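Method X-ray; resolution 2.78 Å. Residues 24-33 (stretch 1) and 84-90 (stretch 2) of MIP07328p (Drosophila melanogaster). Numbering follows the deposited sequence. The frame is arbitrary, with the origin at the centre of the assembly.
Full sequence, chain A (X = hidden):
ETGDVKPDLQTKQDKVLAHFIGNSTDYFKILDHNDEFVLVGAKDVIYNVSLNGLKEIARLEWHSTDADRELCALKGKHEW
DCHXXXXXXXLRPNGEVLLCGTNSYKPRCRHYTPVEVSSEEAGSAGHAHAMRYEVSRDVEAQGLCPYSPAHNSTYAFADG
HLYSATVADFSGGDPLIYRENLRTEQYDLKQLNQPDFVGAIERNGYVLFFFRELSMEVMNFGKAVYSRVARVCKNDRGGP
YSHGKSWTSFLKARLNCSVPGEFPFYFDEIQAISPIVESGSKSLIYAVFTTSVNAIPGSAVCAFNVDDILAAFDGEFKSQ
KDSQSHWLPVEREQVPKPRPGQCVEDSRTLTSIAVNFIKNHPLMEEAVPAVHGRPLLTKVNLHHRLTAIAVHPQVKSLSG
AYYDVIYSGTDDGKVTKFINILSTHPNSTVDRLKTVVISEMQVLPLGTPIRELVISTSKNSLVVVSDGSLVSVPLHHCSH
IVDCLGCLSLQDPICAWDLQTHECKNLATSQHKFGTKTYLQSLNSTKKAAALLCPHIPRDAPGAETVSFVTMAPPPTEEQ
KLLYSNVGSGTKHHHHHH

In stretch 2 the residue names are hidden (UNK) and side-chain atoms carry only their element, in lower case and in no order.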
ATOM      1  N   SER A  24      18.218 -13.766   7.170  1.00148.60           N
ATOM      2  CA  SER A  24      17.286 -12.867   7.842  1.00136.61           C
ATOM      3  C   SER A  24      17.789 -11.430   7.830  1.00131.42           C
ATOM      4  O   SER A  24      16.987 -10.491   7.892  1.00106.62           O
ATOM      5  CB  SER A  24      17.045 -13.331   9.277  1.00130.66           C
ATOM      6  OG  SER A  24      16.362 -14.571   9.302  1.00121.00           O
ATOM      7  N   THR A  25      19.104 -11.242   7.740  1.00139.59           N
ATOM      8  CA  THR A  25      19.689  -9.909   7.693  1.00137.17           C
ATOM      9  C   THR A  25      19.434  -9.192   6.374  1.00128.51           C
ATOM     10  O   THR A  25      19.840  -8.037   6.231  1.00140.23           O
ATOM     11  CB  THR A  25      21.198 -10.002   7.938  1.00140.46           C
ATOM     12  OG1 THR A  25      21.797 -10.830   6.932  1.00146.54           O
ATOM     13  CG2 THR A  25      21.482 -10.603   9.305  1.00135.65           C
ATOM     14  N   ASP A  26      18.773  -9.841   5.411  1.00103.24           N
ATOM     15  CA  ASP A  26      18.717  -9.292   4.061  1.00 95.59           C
ATOM     16  C   ASP A  26      17.718  -8.148   3.961  1.00 94.39           C
ATOM     17  O   ASP A  26      17.952  -7.179   3.228  1.00105.20           O
ATOM     18  CB  ASP A  26      18.390 -10.392   3.051  1.00103.03           C
ATOM     19  CG  ASP A  26      19.501 -11.431   2.938  1.00121.39           C
ATOM     20  OD1 ASP A  26      20.453 -11.387   3.742  1.00125.06           O
ATOM     21  OD2 ASP A  26      19.420 -12.293   2.039  1.00118.72           O
ATOM     22  N   TYR A  27      16.607  -8.241   4.689  1.00 82.55           N
ATOM     23  CA  TYR A  27      15.537  -7.246   4.671  1.00 72.91           C
ATOM     24  C   TYR A  27      15.076  -6.968   3.237  1.00 73.07           C
ATOM     25  O   TYR A  27      15.351  -5.923   2.649  1.00 67.84           O
ATOM     26  CB  TYR A  27      15.977  -5.958   5.370  1.00 63.11           C
ATOM     27  CG  TYR A  27      16.096  -6.085   6.871  1.00 76.11           C
ATOM     28  CD1 TYR A  27      14.969  -6.259   7.660  1.00 84.57           C
ATOM     29  CD2 TYR A  27      17.334  -6.016   7.498  1.00 87.88           C
ATOM     30  CE1 TYR A  27      15.070  -6.370   9.032  1.00 88.85           C
ATOM     31  CE2 TYR A  27      17.443  -6.124   8.870  1.00 95.34           C
ATOM     32  CZ  TYR A  27      16.308  -6.301   9.632  1.00 96.55           C
ATOM     33  OH  TYR A  27      16.414  -6.409  11.000  1.00 99.45           O
ATOM     34  N   PHE A  28      14.372  -7.955   2.685  1.00 78.17           N
ATOM     35  CA  PHE A  28      13.896  -7.865   1.311  1.00 60.34           C
ATOM     36  C   PHE A  28      12.856  -6.758   1.157  1.00 49.93           C
ATOM     37  O   PHE A  28      12.124  -6.423   2.093  1.00 53.67           O
ATOM     38  CB  PHE A  28      13.296  -9.199   0.861  1.00 57.72           C
ATOM     39  CG  PHE A  28      14.319 -10.262   0.564  1.00 71.45           C
ATOM     40  CD1 PHE A  28      15.577  -9.922   0.100  1.00 88.00           C
ATOM     41  CD2 PHE A  28      14.019 -11.602   0.748  1.00 69.23           C
ATOM     42  CE1 PHE A  28      16.519 -10.898  -0.175  1.00101.98           C
ATOM     43  CE2 PHE A  28      14.957 -12.581   0.476  1.00 80.39           C
ATOM     44  CZ  PHE A  28      16.209 -12.228   0.014  1.00 99.75           C
ATOM     45  N   LYS A  29      12.798  -6.194  -0.048  1.00 62.33           N
ATOM     46  CA  LYS A  29      11.808  -5.186  -0.405  1.00 62.95           C
ATOM     47  C   LYS A  29      11.525  -5.296  -1.895  1.00 61.82           C
ATOM     48  O   LYS A  29      12.460  -5.329  -2.701  1.00 69.39           O
ATOM     49  CB  LYS A  29      12.294  -3.775  -0.057  1.00 46.90           C
ATOM     50  CG  LYS A  29      11.441  -2.650  -0.632  1.00 56.48           C
ATOM     51  CD  LYS A  29      10.175  -2.413   0.178  1.00 85.05           C
ATOM     52  CE  LYS A  29       9.356  -1.268  -0.410  1.00 98.60           C
ATOM     53  NZ  LYS A  29      10.146  -0.006  -0.522  1.00 99.02           N
ATOM     54  N   ILE A  30      10.248  -5.358  -2.256  1.00 56.29           N
ATOM     55  CA  ILE A  30       9.857  -5.469  -3.657  1.00 54.77           C
ATOM     56  C   ILE A  30       9.945  -4.095  -4.305  1.00 65.20           C
ATOM     57  O   ILE A  30       9.376  -3.119  -3.801  1.00 79.62           O
ATOM     58  CB  ILE A  30       8.443  -6.057  -3.786  1.00 56.87           C
ATOM     59  CG1 ILE A  30       8.390  -7.465  -3.188  1.00 54.31           C
ATOM     60  CG2 ILE A  30       8.009  -6.084  -5.242  1.00 51.85           C
ATOM     61  CD1 ILE A  30       9.289  -8.464  -3.887  1.00 61.23           C
ATOM     62  N   LEU A  31      10.662  -4.013  -5.425  1.00 69.80           N
ATOM     63  CA  LEU A  31      10.864  -2.754  -6.131  1.00 72.46           C
ATOM     64  C   LEU A  31      10.062  -2.638  -7.418  1.00 75.67           C
ATOM     65  O   LEU A  31       9.658  -1.531  -7.777  1.00 86.15           O
ATOM     66  CB  LEU A  31      12.351  -2.559  -6.451  1.00 69.58           C
ATOM     67  CG  LEU A  31      13.284  -2.543  -5.238  1.00 58.73           C
ATOM     68  CD1 LEU A  31      14.715  -2.236  -5.652  1.00 64.47           C
ATOM     69  CD2 LEU A  31      12.796  -1.543  -4.202  1.00 59.10           C
ATOM     70  N   ASP A  32       9.821  -3.747  -8.114  1.00 55.76           N
ATOM     71  CA  ASP A  32       9.020  -3.740  -9.330  1.00 72.89           C
ATOM     72  C   ASP A  32       8.552  -5.162  -9.599  1.00 82.40           C
ATOM     73  O   ASP A  32       9.286  -6.118  -9.339  1.00 81.91           O
ATOM     74  CB  ASP A  32       9.815  -3.200 -10.527  1.00 72.32           C
ATOM     75  CG  ASP A  32       8.953  -3.007 -11.762  1.00 81.69           C
ATOM     76  OD1 ASP A  32       8.107  -2.087 -11.759  1.00 83.44           O
ATOM     77  OD2 ASP A  32       9.123  -3.775 -12.734  1.00 79.54           O
ATOM     78  N   HIS A  33       7.333  -5.296 -10.117  1.00 84.83           N
ATOM     79  CA  HIS A  33       6.771  -6.618 -10.340  1.00 82.13           C
ATOM     80  C   HIS A  33       5.768  -6.576 -11.482  1.00 82.96           C
ATOM     81  O   HIS A  33       5.075  -5.576 -11.690  1.00 92.44           O
ATOM     82  CB  HIS A  33       6.097  -7.163  -9.074  1.00 87.83           C
ATOM     83  CG  HIS A  33       4.786  -6.510  -8.757  1.00105.86           C
ATOM     84  ND1 HIS A  33       3.594  -6.932  -9.305  1.00108.13           N
ATOM     85  CD2 HIS A  33       4.481  -5.464  -7.953  1.00108.47           C
ATOM     86  CE1 HIS A  33       2.611  -6.175  -8.851  1.00111.21           C
ATOM     87  NE2 HIS A  33       3.123  -5.278  -8.028  1.00109.07           N
ATOM     88  N   UNK A  84      24.410  -1.734   2.168  1.00 71.58           N
ATOM     89  CA  UNK A  84      23.775  -0.996   1.077  1.00 69.73           C
ATOM     90  C   UNK A  84      22.479  -1.716   0.711  1.00 82.81           C
ATOM     91  O   UNK A  84      22.459  -2.600  -0.146  1.00 82.40           O
ATOM     92  o   UNK A  84      23.299   0.870  -0.961  1.00 68.28           O
ATOM     93  n   UNK A  84      24.559  -0.237  -2.452  1.00 73.36           N
ATOM     94  c   UNK A  84      24.127  -0.003  -1.219  1.00 71.19           C
ATOM     95  c   UNK A  84      24.707  -0.875  -0.124  1.00 73.01           C
ATOM     96  N   UNK A  85      21.390  -1.325   1.368  1.00 70.22           N
ATOM     97  CA  UNK A  85      20.071  -1.874   1.082  1.00 69.11           C
ATOM     98  C   UNK A  85      19.461  -1.087  -0.071  1.00 69.07           C
ATOM     99  O   UNK A  85      19.166   0.104   0.070  1.00 82.48           O
ATOM    100  c   UNK A  85      20.585  -2.103   4.400  1.00 67.01           C
ATOM    101  c   UNK A  85      19.737  -4.708   4.724  1.00 78.64           C
ATOM    102  c   UNK A  85      19.180  -1.816   2.321  1.00 66.97           C
ATOM    103  c   UNK A  85      19.690  -2.639   3.482  1.00 70.21           C
ATOM    104  c   UNK A  85      21.054  -2.853   5.462  1.00 76.28           C
ATOM    105  c   UNK A  85      19.274  -3.952   3.663  1.00 71.36           C
ATOM    106  c   UNK A  85      20.627  -4.156   5.618  1.00 81.45           C
ATOM    107  o   UNK A  85      21.089  -4.911   6.673  1.00 82.20           O
ATOM    108  N   UNK A  86      19.276  -1.746  -1.211  1.00 60.08           N
ATOM    109  CA  UNK A  86      18.683  -1.084  -2.364  1.00 67.67           C
ATOM    110  C   UNK A  86      17.184  -0.914  -2.148  1.00 71.36           C
ATOM    111  O   UNK A  86      16.490  -1.863  -1.767  1.00 76.37           O
ATOM    112  c   UNK A  86      20.354  -1.725  -4.247  1.00 64.91           C
ATOM    113  c   UNK A  86      18.955  -1.881  -3.642  1.00 61.07           C
ATOM    114  c   UNK A  86      20.339  -2.072  -5.727  1.00 79.44           C
ATOM    115  c   UNK A  86      21.388  -2.562  -3.506  1.00 67.40           C
ATOM    116  N   UNK A  87      16.688   0.299  -2.387  1.00 53.82           N
ATOM    117  CA  UNK A  87      15.313   0.634  -2.041  1.00 56.97           C
ATOM    118  C   UNK A  87      14.563   1.422  -3.106  1.00 51.64           C
ATOM    119  O   UNK A  87      13.368   1.671  -2.922  1.00 73.41           O
ATOM    120  c   UNK A  87      14.396  -0.343   0.801  1.00 58.33           C
ATOM    121  n   UNK A  87      14.600  -1.123   2.018  1.00 55.34           N
ATOM    122  n   UNK A  87      15.243  -2.989   3.196  1.00 68.00           N
ATOM    123  c   UNK A  87      15.281   1.430  -0.724  1.00 54.42           C
ATOM    124  c   UNK A  87      15.097  -2.354   2.041  1.00 61.31           C
ATOM    125  c   UNK A  87      15.553   0.599   0.518  1.00 54.56           C
ATOM    126  n   UNK A  87      15.446  -2.953   0.910  1.00 63.57           N
ATOM    127  N   UNK A  88      15.209   1.831  -4.197  1.00 51.35           N
ATOM    128  CA  UNK A  88      14.567   2.660  -5.215  1.00 50.59           C
ATOM    129  C   UNK A  88      14.946   2.129  -6.590  1.00 53.27           C
ATOM    130  O   UNK A  88      16.134   2.038  -6.917  1.00 56.84           O
ATOM    131  c   UNK A  88      14.961   4.144  -5.097  1.00 54.32           C
ATOM    132  c   UNK A  88      14.340   4.948  -6.227  1.00 58.76           C
ATOM    133  c   UNK A  88      14.542   4.709  -3.748  1.00 56.66           C
ATOM    134  N   UNK A  89      13.942   1.789  -7.398  1.00 63.79           N
ATOM    135  CA  UNK A  89      14.140   1.388  -8.783  1.00 63.48           C
ATOM    136  C   UNK A  89      13.148   2.119  -9.674  1.00 64.95           C
ATOM    137  O   UNK A  89      11.984   2.303  -9.304  1.00 66.83           O
ATOM    138  o   UNK A  89      13.225  -1.625 -14.398  1.00 89.89           O
ATOM    139  c   UNK A  89      14.667  -0.919 -12.634  1.00 91.92           C
ATOM    140  c   UNK A  89      13.410  -1.263 -13.083  1.00 81.99           C
ATOM    141  c   UNK A  89      12.336  -1.247 -12.221  1.00 85.93           C
ATOM    142  c   UNK A  89      13.781  -0.534 -10.420  1.00 73.34           C
ATOM    143  c   UNK A  89      13.980  -0.129  -8.972  1.00 57.67           C
ATOM    144  c   UNK A  89      14.848  -0.557 -11.309  1.00 91.37           C
ATOM    145  c   UNK A  89      12.523  -0.883 -10.899  1.00 79.83           C
ATOM    146  N   UNK A  90      13.613   2.527 -10.853  1.00 65.61           N
ATOM    147  CA  UNK A  90      12.757   3.195 -11.821  1.00 74.35           C
ATOM    148  C   UNK A  90      13.350   3.016 -13.210  1.00 81.99           C
ATOM    149  O   UNK A  90      14.561   3.152 -13.395  1.00 86.73           O
ATOM    150  c   UNK A  90      12.599   4.685 -11.496  1.00 76.31           C
TER

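Position 84 carries four side-chain atoms: two carbons in line, the second bearing one oxygen and one nitrogen. That is a carboxamide on a single methylene, and it stays out of reach of stretch 1. The residue is Asn 84, whose amide is satisfied elsewhere in the structure.

Position 85 has one carbon leading to a six-carbon ring that bears an oxygen, a phenol. Its CA-to-CB bond points toward stretch 1, and the ring meets the backbone before the start of the opposing strand. This is Tyr 85. Two carbonyls lie at its ring edge, with Asp 26 O 3.4 Å from Tyr 85 CE2 and Thr 25 O 3.4 Å from Tyr 85 OH. Tyr 27 adds apolar contact, its CD2 lying 3.9 Å from Tyr 85 CE2.

Position 86 shows four carbons forked at the second, with CB directed sideways. Only its backbone comes close, the O of position 86 lying 4.3 Å from Leu 31 CD1. An isobutyl group of this kind belongs to Leu 86.

Position 87 has seven side-chain atoms: three carbons, a nitrogen, then a carbon carrying two more nitrogens. CB leaves sideways, but the end comes nearer, one terminal nitrogen approaching the Tyr 27 carbonyl and the other Lys 29 CB. Only a guanidinium fits, so the residue is Arg 87. Arg 87 NH2 donates a hydrogen bond to Tyr 27 O at 3.0 Å. Lys 29 CB covers one face of the guanidinium, 3.4 Å from Arg 87 NH1, while the same NH1 donates to Leu 86 O at 3.1 Å within its own stretch.

Position 88 has three carbons, one carrying the other two, and CB points away from stretch 1. Its backbone N lies 4.1 Å from Leu 31 CD2. This is Val 88.

Position 89 repeats the phenol pattern, one carbon and a six-carbon ring with an oxygen. CB points toward stretch 1 and packs on Leu 31 CB, while a ring carbon meets Asp 32 CB. It is Tyr 89. Its CB is 3.9 Å from Leu 31 CB, and its CD2 3.6 Å from Asp 32 CB.

Position 90 has a single side-chain carbon, pointing away and making no contact: Ala 90.

The two strands run nearly parallel, 5° apart, with axes 6.8 Å apart at closest approach. Leu 31 CD2 reaches Arg 87 O at 3.5 Å. Arg 87 also rests its charged plane against the aliphatic start of Lys 29. The rule is economical: one hydrogen bond joins the stretches, and the remainder is van der Waals contact, much of it side chain on backbone.

Stretch 2 (84-90) NYLRVYA
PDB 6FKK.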